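Long-range contacts in Cwp19 (PDB 5OQ3), which carries a TIM-barrel glycoside hydrolase domain, the part described here, and probably cleaves cell-wall peptidoglycan of Clostridioides difficile: residues A[31-36]-A[70-75]; A[37-42]-A[361-366]; A[217-222]-A[270-275]. One frame throughout, in Å; residues are numbered along the deposited sequence. Where two conformers were deposited one is given.

Contact 1 (A[31-36]-A[70-75]); sequences WISTVY and VVQVRP
Trp31 and Ile32 pair in parallel with Val70 and Val71 at the C-terminal ends of two adjacent barrel strands, 27-32 and 68-74. The ladder is set by Ile32 N donating to Val70 O at 2.8 Å and by Gln72 N donating to Ile32 O at 3.1 Å. On one face of the sheet the CG1 methyl of Val70 lies beside Trp31 CD1 at 3.7 Å; on the other, Ile32 CD1 meets Val71 CG2 at 4.0 Å. These strands and helix 47-63 form the first beta-alpha-beta unit of the TIM barrel, a fold that carries its active sites at the C-terminal strand ends; Trp31 packs against Trp122 and His188.

Beyond the last bridge, side-chain bonds take over. Gln72 has CG anti to its backbone N (chi1 -166°) and stays extended through the next torsion, which carries its amide oxygen across to residues 33-35. Three donors converge on that oxygen: Ser33 OG at 2.7 Å from Gln72 OE1, Thr34 N, which lies in the plane of the carbonyl, and Val35 N, which stands above that plane by 44°. Such different approaches should restrain rotation of the buried amide. Thr34 donates a second time, from its side chain: OG1, held between the backbone N and the carbonyl carbon (chi1 59°), donates to Gln72 O at 2.7 Å. The same hydroxyl oxygen lies 3.5 Å from Pro75 CG, while Val35 CB packs on Pro75 CB at 3.9 Å, with Tyr91 of helix 90-93 touching both Val35 and Pro75.

Contact 2 (A[37-42]-A[361-366]); sequences NLDWPK and YFSAKD
The loop at Asp39 approaches the chain at Lys365, at the beginning of helix 364-369, with their CA atoms 5.4 Å apart and no strand pairing. This joins the loop after the first barrel strand to the helix start after the last, 356-361, where the TIM barrel closes. A cis peptide bond joins Phe362 to Ser363 just ahead of the helix.

One carboxylate oxygen does most of the polar work. Asp39 OD1 accepts from Ser363 OG at 2.7 Å through its syn lone pair, the one on the side of OD2, and from Lys365 N at 2.9 Å. The amide comes from above the carboxylate plane, 40° out of it. Ser363 presents its hydroxyl from the position between its backbone N and carbonyl carbon (chi1 70°), while its own backbone N is bound by Asp366 OD2 at 3.0 Å, three residues further along. The second oxygen of Asp39 accepts from Ser33 N, tying this loop back to the end of strand 27-32.

Leu38 supplies the apolar half. Its two methyls divide: CD2 reaches Phe362 CZ at 3.8 Å, the side chains crossing at about a right angle, and CD1 approaches Lys365 CE so closely that the exact separation is doubtful. The lysine carbons thus run past both Leu38 and Asp39, but NZ stays 5.5 Å from Asp39 OD1 and makes a long salt bridge with Asp366 OD1.

With OD1 bonded to Lys365 N and the Ser363 hydroxyl at a helix start, and OD2 to Ser33 N, the surroundings of Asp39 would be expected to favour the anion.

Contact 3 (A[217-222]-A[270-275]); sequences WRRENV and GTYADT
Arg218 lays its aliphatic part over one face of the Tyr272 ring, where helix 214-236 meets the loop between helices 267-270 and 275-280. Its CD sits 3.8 Å from the ring centroid and 19° off the ring normal, a CH-pi contact, and CB adds a second touch at 3.7 Å from Tyr272 CG. Extended from CG to NE, the chain carries the guanidinium alongside the hydroxyl end of the ring, with the two planes turned 63° apart. At that end Arg218 NH2 forms a salt bridge with Asp201, and Tyr272 OH is hydrogen-bonded to Val197 O.

Arg219, next along the helix, takes a different route. Its CG runs beside the loop backbone, 3.8 Å from Tyr272 CA, and a bend at chi3 (-78°) brings NH2 to the edge of the ring, 3.6 Å from Tyr272 CD1. That nitrogen donates to Tyr268 O, NH1 donates to Asn216 OD1, and the Tyr268 ring receives the guanidinium in a cation-pi contact. Arg219 CD also packs on Asp274 CB at 3.9 Å, yet Arg219 NE remains 4.7 Å from Asp274 OD2; Asp274 OD1 instead binds Trp250 NE1.

Three residues on, Val222 closes the row with CG2 3.6 Å from Tyr272 O. The tyrosine backbone is in the left-handed helical region there, and the ring turns back against the helix. Both segments belong to connections that follow barrel strands, 186-189 and 241-244 respectively.

The contact is largely the packing of arginine carbons and Val222 on Tyr272, with Arg219 NH2 at the ring edge, and the buried charges are probably offset by Asp201, backbone carbonyls and the Tyr268 ring.

In the fold
Contacts 1 and 3 are buried, contact 2 partly so. Contact 1 is the most central, about 9 Å from the chain's centre, and mixes strand pairing with buried side-chain bonds. Contact 2 touches it: the loop of 37-42 continues directly from 31-36, and Trp31 O meets Ala364 N at 2.9 Å. Contact 1 pairs the first strand with the second, and contact 2 ties the loop after the first to the chain leaving the last, across the seam where the barrel closes. Contact 3, its centre about 28 Å from that of contact 2, joins a helix to a loop and relies on arginine-aromatic packing where the others rely on oxygens with several donors.

Contact 1 (A[31-36]-A[70-75])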
loop_
_atom_site.group_PDB
_atom_site.type_symbol
_atom_site.label_atom_id
_atom_site.label_comp_id
_atom_site.label_asym_id
_atom_site.label_seq_id
_atom_site.Cartn_x
_atom_site.Cartn_y
_atom_site.Cartn_z
ATOM N N TRP A 31 3.025 -8.704 -1.375
ATOM C CA TRP A 31 2.216 -8.096 -0.324
ATOM C C TRP A 31 1.712 -9.190 0.617
ATOM O O TRP A 31 1.187 -10.223 0.153
ATOM C CB TRP A 31 1.021 -7.323 -0.904
ATOM C CG TRP A 31 1.336 -5.977 -1.431
ATOM C CD1 TRP A 31 1.551 -4.850 -0.706
ATOM C CD2 TRP A 31 1.338 -5.554 -2.805
ATOM N NE1 TRP A 31 1.757 -3.791 -1.531
ATOM C CE2 TRP A 31 1.560 -4.178 -2.817
ATOM C CE3 TRP A 31 1.113 -6.206 -4.016
ATOM C CZ2 TRP A 31 1.631 -3.428 -3.996
ATOM C CZ3 TRP A 31 1.138 -5.477 -5.178
ATOM C CH2 TRP A 31 1.398 -4.101 -5.157
ATOM N N ILE A 32 1.846 -8.934 1.917
ATOM C CA ILE A 32 1.262 -9.765 2.967
ATOM C C ILE A 32 0.291 -8.835 3.740
ATOM O O ILE A 32 0.684 -8.033 4.575
ATOM C CB ILE A 32 2.376 -10.323 3.891
ATOM C CG1 ILE A 32 3.360 -11.206 3.057
ATOM C CG2 ILE A 32 1.797 -11.109 5.069
ATOM C CD1 ILE A 32 4.550 -11.732 3.838
ATOM N N SER A 33 -0.968 -8.929 3.378
ATOM C CA SER A 33 -2.060 -8.154 3.944
ATOM C C SER A 33 -2.583 -8.807 5.190
ATOM O O SER A 33 -2.768 -10.030 5.251
ATOM C CB SER A 33 -3.149 -7.950 2.899
ATOM O OG SER A 33 -4.157 -7.088 3.393
ATOM N N THR A 34 -2.822 -7.982 6.202
ATOM C CA THR A 34 -3.323 -8.408 7.514
ATOM C C THR A 34 -4.783 -7.994 7.754
ATOM O O THR A 34 -5.468 -8.548 8.618
ATOM C CB THR A 34 -2.440 -7.816 8.620
ATOM O OG1 THR A 34 -2.466 -6.390 8.523
ATOM C CG2 THR A 34 -1.030 -8.304 8.501
ATOM N N VAL A 35 -5.291 -7.068 6.940
ATOM C CA VAL A 35 -6.693 -6.656 7.059
ATOM C C VAL A 35 -7.580 -7.845 6.716
ATOM O O VAL A 35 -7.323 -8.568 5.748
ATOM C CB VAL A 35 -6.996 -5.413 6.182
ATOM C CG1 VAL A 35 -7.047 -5.768 4.701
ATOM C CG2 VAL A 35 -8.321 -4.778 6.608
ATOM N N TYR A 36 -8.573 -8.104 7.570
ATOM C CA TYR A 36 -9.418 -9.296 7.455
ATOM C C TYR A 36 -8.590 -10.595 7.402
ATOM O O TYR A 36 -9.066 -11.609 6.925
ATOM C CB TYR A 36 -10.366 -9.189 6.267
ATOM C CG TYR A 36 -11.326 -8.060 6.365
ATOM C CD1 TYR A 36 -12.221 -7.980 7.446
ATOM C CD2 TYR A 36 -11.390 -7.078 5.381
ATOM C CE1 TYR A 36 -13.133 -6.947 7.547
ATOM C CE2 TYR A 36 -12.307 -6.035 5.482
ATOM C CZ TYR A 36 -13.165 -5.982 6.569
ATOM O OH TYR A 36 -14.078 -4.977 6.682
ATOM N N VAL A 70 6.287 -7.245 1.918
ATOM C CA VAL A 70 5.637 -5.929 2.155
ATOM C C VAL A 70 4.450 -6.217 3.074
ATOM O O VAL A 70 3.406 -6.753 2.628
ATOM C CB VAL A 70 5.191 -5.259 0.848
ATOM C CG1 VAL A 70 4.597 -3.881 1.157
ATOM C CG2 VAL A 70 6.373 -5.090 -0.115
ATOM N N VAL A 71 4.643 -5.974 4.381
ATOM C CA VAL A 71 3.746 -6.517 5.412
ATOM C C VAL A 71 2.940 -5.386 6.036
ATOM O O VAL A 71 3.523 -4.397 6.471
ATOM C CB VAL A 71 4.575 -7.250 6.480
ATOM C CG1 VAL A 71 3.650 -7.823 7.544
ATOM C CG2 VAL A 71 5.417 -8.360 5.802
ATOM N N GLN A 72 1.624 -5.524 6.065
ATOM C CA GLN A 72 0.685 -4.483 6.510
ATOM C C GLN A 72 0.662 -4.395 8.021
ATOM O O GLN A 72 -0.025 -5.141 8.685
ATOM C CB GLN A 72 -0.698 -4.813 5.931
ATOM C CG GLN A 72 -1.721 -3.702 6.005
ATOM C CD GLN A 72 -2.996 -4.067 5.310
ATOM O OE1 GLN A 72 -3.356 -5.253 5.268
ATOM N NE2 GLN A 72 -3.719 -3.061 4.796
ATOM N N VAL A 73 1.454 -3.451 8.543
ATOM C CA VAL A 73 1.595 -3.237 9.966
ATOM C C VAL A 73 0.538 -2.293 10.553
ATOM O O VAL A 73 0.365 -2.246 11.758
ATOM C CB VAL A 73 3.008 -2.771 10.353
ATOM C CG1 VAL A 73 4.070 -3.793 9.927
ATOM C CG2 VAL A 73 3.365 -1.383 9.850
ATOM N N ARG A 74 -0.104 -1.513 9.671
ATOM C CA ARG A 74 -1.221 -0.595 10.037
ATOM C C ARG A 74 -2.351 -0.796 9.043
ATOM O O ARG A 74 -2.519 0.000 8.118
ATOM C CB ARG A 74 -0.753 0.851 10.005
ATOM C CG ARG A 74 -1.807 1.904 10.336
ATOM C CD ARG A 74 -1.262 3.281 10.044
ATOM N NE ARG A 74 -2.250 4.331 10.158
ATOM C CZ ARG A 74 -2.491 5.055 11.243
ATOM N NH1 ARG A 74 -1.868 4.815 12.368
ATOM N NH2 ARG A 74 -3.367 6.077 11.167
ATOM N N PRO A 75 -3.155 -1.855 9.252
ATOM C CA PRO A 75 -4.289 -2.057 8.373
ATOM C C PRO A 75 -5.472 -1.161 8.642
ATOM O O PRO A 75 -6.252 -0.914 7.715
ATOM C CB PRO A 75 -4.682 -3.503 8.638
ATOM C CG PRO A 75 -4.228 -3.793 10.017
ATOM C CD PRO A 75 -2.932 -3.035 10.111
#

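Contact 2 (A[37-42]-A[361-366])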
loop_
_atom_site.group_PDB
_atom_site.type_symbol
_atom_site.label_atom_id
_atom_site.label_comp_id
_atom_site.label_asym_id
_atom_site.label_seq_id
_atom_site.Cartn_x
_atom_site.Cartn_y
_atom_site.Cartn_z
ATOM N N ASN A 37 -7.368 -10.566 7.958
ATOM C CA ASN A 37 -6.515 -11.756 8.042
ATOM C C ASN A 37 -6.304 -12.360 6.647
ATOM O O ASN A 37 -6.256 -13.554 6.492
ATOM C CB ASN A 37 -7.145 -12.754 9.049
ATOM C CG ASN A 37 -7.187 -12.170 10.443
ATOM O OD1 ASN A 37 -8.126 -11.456 10.804
ATOM N ND2 ASN A 37 -6.121 -12.391 11.208
ATOM N N LEU A 38 -6.169 -11.505 5.632
ATOM C CA LEU A 38 -6.158 -11.994 4.237
ATOM C C LEU A 38 -5.004 -12.975 3.973
ATOM O O LEU A 38 -5.219 -14.103 3.526
ATOM C CB LEU A 38 -6.085 -10.823 3.254
ATOM C CG LEU A 38 -6.135 -11.200 1.778
ATOM C CD1 LEU A 38 -7.536 -11.711 1.431
ATOM C CD2 LEU A 38 -5.693 -10.043 0.859
ATOM N N ASP A 39 -3.780 -12.520 4.222
ATOM C CA ASP A 39 -2.599 -13.331 4.028
ATOM C C ASP A 39 -1.999 -13.888 5.314
ATOM O O ASP A 39 -1.491 -14.987 5.302
ATOM C CB ASP A 39 -1.492 -12.535 3.335
ATOM C CG ASP A 39 -1.860 -12.071 1.929
ATOM O OD1 ASP A 39 -2.178 -12.910 1.081
ATOM O OD2 ASP A 39 -1.912 -10.851 1.668
ATOM N N TRP A 40 -1.991 -13.092 6.385
ATOM C CA TRP A 40 -1.432 -13.483 7.678
ATOM C C TRP A 40 -2.025 -12.550 8.755
ATOM O O TRP A 40 -2.247 -11.357 8.445
ATOM C CB TRP A 40 0.098 -13.330 7.658
ATOM C CG TRP A 40 0.734 -13.725 8.950
ATOM C CD1 TRP A 40 1.037 -14.987 9.371
ATOM C CD2 TRP A 40 1.015 -12.852 10.050
ATOM N NE1 TRP A 40 1.524 -14.943 10.638
ATOM C CE2 TRP A 40 1.527 -13.644 11.081
ATOM C CE3 TRP A 40 0.919 -11.455 10.245
ATOM C CZ2 TRP A 40 1.917 -13.112 12.308
ATOM C CZ3 TRP A 40 1.308 -10.931 11.476
ATOM C CH2 TRP A 40 1.769 -11.761 12.495
ATOM N N PRO A 41 -2.261 -13.014 9.983
ATOM C CA PRO A 41 -2.244 -14.432 10.397
ATOM C C PRO A 41 -3.558 -15.117 10.111
ATOM O O PRO A 41 -4.599 -14.470 10.163
ATOM C CB PRO A 41 -2.025 -14.324 11.912
ATOM C CG PRO A 41 -2.709 -13.063 12.298
ATOM C CD PRO A 41 -2.533 -12.118 11.121
ATOM N N LYS A 42 -3.512 -16.417 9.814
ATOM C CA LYS A 42 -4.735 -17.184 9.597
ATOM C C LYS A 42 -5.425 -17.412 10.939
ATOM O O LYS A 42 -6.655 -17.443 11.003
ATOM C CB LYS A 42 -4.379 -18.519 8.948
ATOM C CG LYS A 42 -5.539 -19.353 8.447
ATOM C CD LYS A 42 -5.078 -20.779 8.141
ATOM C CE LYS A 42 -5.515 -21.248 6.758
ATOM N NZ LYS A 42 -6.991 -21.258 6.577
ATOM N N TYR A 361 3.658 -8.574 -6.039
ATOM C CA TYR A 361 2.569 -9.510 -6.311
ATOM C C TYR A 361 1.461 -9.361 -5.244
ATOM O O TYR A 361 1.732 -9.535 -4.054
ATOM C CB TYR A 361 3.067 -10.966 -6.292
ATOM C CG TYR A 361 3.963 -11.211 -7.489
ATOM C CD1 TYR A 361 3.424 -11.631 -8.692
ATOM C CD2 TYR A 361 5.331 -11.016 -7.441
ATOM C CE1 TYR A 361 4.220 -11.850 -9.789
ATOM C CE2 TYR A 361 6.136 -11.221 -8.555
ATOM C CZ TYR A 361 5.562 -11.632 -9.731
ATOM O OH TYR A 361 6.320 -11.847 -10.863
ATOM N N PHE A 362 0.251 -9.126 -5.709
ATOM C CA PHE A 362 -0.932 -9.134 -4.862
ATOM C C PHE A 362 -1.667 -10.439 -5.034
ATOM O O PHE A 362 -2.313 -10.593 -6.060
ATOM C CB PHE A 362 -1.861 -7.945 -5.106
ATOM C CG PHE A 362 -2.757 -7.717 -3.914
ATOM C CD1 PHE A 362 -3.991 -8.371 -3.796
ATOM C CD2 PHE A 362 -2.284 -7.006 -2.820
ATOM C CE1 PHE A 362 -4.763 -8.218 -2.675
ATOM C CE2 PHE A 362 -3.063 -6.871 -1.679
ATOM C CZ PHE A 362 -4.299 -7.483 -1.613
ATOM N N SER A 363 -1.596 -11.367 -4.065
ATOM C CA SER A 363 -0.933 -11.243 -2.777
ATOM C C SER A 363 -0.223 -12.551 -2.452
ATOM O O SER A 363 -0.326 -13.533 -3.190
ATOM C CB SER A 363 -1.912 -10.823 -1.660
ATOM O OG SER A 363 -2.814 -11.871 -1.364
ATOM N N ALA A 364 0.461 -12.573 -1.324
ATOM C CA ALA A 364 1.257 -13.723 -0.899
ATOM C C ALA A 364 0.493 -15.035 -0.874
ATOM O O ALA A 364 1.045 -16.073 -1.289
ATOM C CB ALA A 364 1.859 -13.449 0.459
ATOM N N LYS A 365 -0.759 -15.019 -0.402
ATOM C CA LYS A 365 -1.532 -16.255 -0.340
ATOM C C LYS A 365 -1.695 -16.910 -1.710
ATOM O O LYS A 365 -1.855 -18.137 -1.816
ATOM C CB LYS A 365 -2.903 -16.007 0.296
ATOM C CG LYS A 365 -3.906 -15.195 -0.518
ATOM C CD LYS A 365 -5.224 -15.130 0.263
ATOM C CE LYS A 365 -6.219 -14.156 -0.328
ATOM N NZ LYS A 365 -6.681 -14.580 -1.674
ATOM N N ASP A 366 -1.761 -16.072 -2.752
ATOM C CA ASP A 366 -1.991 -16.635 -4.085
ATOM C C ASP A 366 -0.801 -17.451 -4.560
ATOM O O ASP A 366 -0.964 -18.465 -5.197
ATOM C CB ASP A 366 -2.330 -15.528 -5.072
ATOM C CG ASP A 366 -3.612 -14.836 -4.722
ATOM O OD1 ASP A 366 -4.678 -15.484 -4.675
ATOM O OD2 ASP A 366 -3.583 -13.612 -4.515
#

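Contact 3 (A[217-222]-A[270-275])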
loop_
_atom_site.group_PDB
_atom_site.type_symbol
_atom_site.label_atom_id
_atom_site.label_comp_id
_atom_site.label_asym_id
_atom_site.label_seq_id
_atom_site.Cartn_x
_atom_site.Cartn_y
_atom_site.Cartn_z
ATOM N N TRP A 217 -6.098 21.638 -3.998
ATOM C CA TRP A 217 -5.718 21.668 -2.598
ATOM C C TRP A 217 -5.744 20.258 -1.986
ATOM O O TRP A 217 -4.836 19.887 -1.268
ATOM C CB TRP A 217 -6.653 22.636 -1.843
ATOM C CG TRP A 217 -6.507 22.670 -0.371
ATOM C CD1 TRP A 217 -5.530 23.276 0.363
ATOM C CD2 TRP A 217 -7.377 22.016 0.563
ATOM N NE1 TRP A 217 -5.776 23.054 1.693
ATOM C CE2 TRP A 217 -6.901 22.280 1.843
ATOM C CE3 TRP A 217 -8.515 21.217 0.419
ATOM C CZ2 TRP A 217 -7.510 21.756 2.995
ATOM C CZ3 TRP A 217 -9.123 20.740 1.520
ATOM C CH2 TRP A 217 -8.637 21.001 2.800
ATOM N N ARG A 218 -6.760 19.455 -2.286
ATOM C CA ARG A 218 -6.816 18.087 -1.782
ATOM C C ARG A 218 -5.637 17.262 -2.323
ATOM O O ARG A 218 -5.007 16.511 -1.558
ATOM C CB ARG A 218 -8.136 17.405 -2.197
ATOM C CG ARG A 218 -9.347 17.930 -1.423
ATOM C CD ARG A 218 -10.568 17.216 -1.844
ATOM N NE ARG A 218 -11.719 17.598 -1.022
ATOM C CZ ARG A 218 -12.974 17.417 -1.381
ATOM N NH1 ARG A 218 -13.264 16.906 -2.560
ATOM N NH2 ARG A 218 -13.933 17.781 -0.542
ATOM N N ARG A 219 -5.313 17.393 -3.612
ATOM C CA ARG A 219 -4.130 16.720 -4.139
ATOM C C ARG A 219 -2.852 17.134 -3.404
ATOM O O ARG A 219 -2.009 16.276 -3.072
ATOM C CB ARG A 219 -4.012 16.873 -5.677
ATOM C CG ARG A 219 -4.953 15.986 -6.487
ATOM C CD ARG A 219 -4.838 16.264 -7.996
ATOM N NE ARG A 219 -5.527 17.466 -8.436
ATOM C CZ ARG A 219 -6.810 17.525 -8.763
ATOM N NH1 ARG A 219 -7.319 18.671 -9.166
ATOM N NH2 ARG A 219 -7.561 16.432 -8.691
ATOM N N GLU A 220 -2.744 18.427 -3.129
ATOM C CA GLU A 220 -1.584 18.910 -2.416
ATOM C C GLU A 220 -1.524 18.426 -0.967
ATOM O O GLU A 220 -0.445 18.223 -0.442
ATOM C CB GLU A 220 -1.463 20.414 -2.510
ATOM C CG GLU A 220 -0.144 20.944 -1.937
ATOM C CD GLU A 220 1.156 20.525 -2.625
ATOM O OE1 GLU A 220 2.239 20.701 -2.026
ATOM O OE2 GLU A 220 1.146 20.025 -3.713
ATOM N N ASN A 221 -2.661 18.247 -0.323
ATOM C CA ASN A 221 -2.676 17.690 1.008
ATOM C C ASN A 221 -2.001 16.319 1.057
ATOM O O ASN A 221 -1.276 15.976 1.978
ATOM C CB ASN A 221 -4.123 17.559 1.538
ATOM C CG ASN A 221 -4.772 18.889 1.815
ATOM O OD1 ASN A 221 -4.118 19.872 2.128
ATOM N ND2 ASN A 221 -6.093 18.911 1.768
ATOM N N VAL A 222 -2.321 15.506 0.059
ATOM C CA VAL A 222 -1.727 14.165 -0.056
ATOM C C VAL A 222 -0.234 14.301 -0.372
ATOM O O VAL A 222 0.608 13.658 0.312
ATOM C CB VAL A 222 -2.444 13.331 -1.124
ATOM C CG1 VAL A 222 -1.676 12.034 -1.425
ATOM C CG2 VAL A 222 -3.882 13.021 -0.688
ATOM N N GLY A 270 -10.480 10.645 -8.464
ATOM C CA GLY A 270 -11.325 9.842 -7.595
ATOM C C GLY A 270 -10.861 9.728 -6.159
ATOM O O GLY A 270 -11.673 9.503 -5.284
ATOM N N THR A 271 -9.553 9.859 -5.917
ATOM C CA THR A 271 -8.969 9.812 -4.552
ATOM C C THR A 271 -7.910 10.881 -4.286
ATOM O O THR A 271 -7.349 10.937 -3.205
ATOM C CB THR A 271 -8.433 8.401 -4.173
ATOM O OG1 THR A 271 -7.145 8.150 -4.713
ATOM C CG2 THR A 271 -9.313 7.310 -4.690
ATOM N N TYR A 272 -7.677 11.756 -5.254
ATOM C CA TYR A 272 -6.730 12.895 -5.153
ATOM C C TYR A 272 -5.304 12.449 -4.988
ATOM O O TYR A 272 -4.546 13.070 -4.251
ATOM C CB TYR A 272 -7.188 13.987 -4.122
ATOM C CG TYR A 272 -8.595 14.449 -4.438
ATOM C CD1 TYR A 272 -8.857 15.333 -5.493
ATOM C CD2 TYR A 272 -9.686 13.974 -3.716
ATOM C CE1 TYR A 272 -10.164 15.713 -5.801
ATOM C CE2 TYR A 272 -10.993 14.360 -4.041
ATOM C CZ TYR A 272 -11.230 15.242 -5.050
ATOM O OH TYR A 272 -12.543 15.547 -5.347
ATOM N N ALA A 273 -4.942 11.391 -5.697
ATOM C CA ALA A 273 -3.631 10.803 -5.702
ATOM C C ALA A 273 -2.965 11.171 -7.017
ATOM O O ALA A 273 -3.184 10.552 -8.036
ATOM C CB ALA A 273 -3.730 9.300 -5.521
ATOM N N ASP A 274 -2.166 12.199 -6.980
ATOM C CA ASP A 274 -1.535 12.822 -8.137
ATOM C C ASP A 274 -0.148 12.202 -8.311
ATOM O O ASP A 274 0.881 12.813 -8.013
ATOM C CB ASP A 274 -1.475 14.326 -7.999
ATOM C CG ASP A 274 -1.034 15.017 -9.274
ATOM O OD1 ASP A 274 -0.629 14.329 -10.255
ATOM O OD2 ASP A 274 -1.097 16.269 -9.274
ATOM N N THR A 275 -0.131 10.978 -8.797
ATOM C CA THR A 275 1.122 10.198 -8.832
ATOM C C THR A 275 2.171 10.909 -9.664
ATOM O O THR A 275 3.339 10.858 -9.321
ATOM C CB THR A 275 0.839 8.822 -9.407
ATOM O OG1 THR A 275 -0.327 8.318 -8.766
ATOM C CG2 THR A 275 2.031 7.910 -9.203
#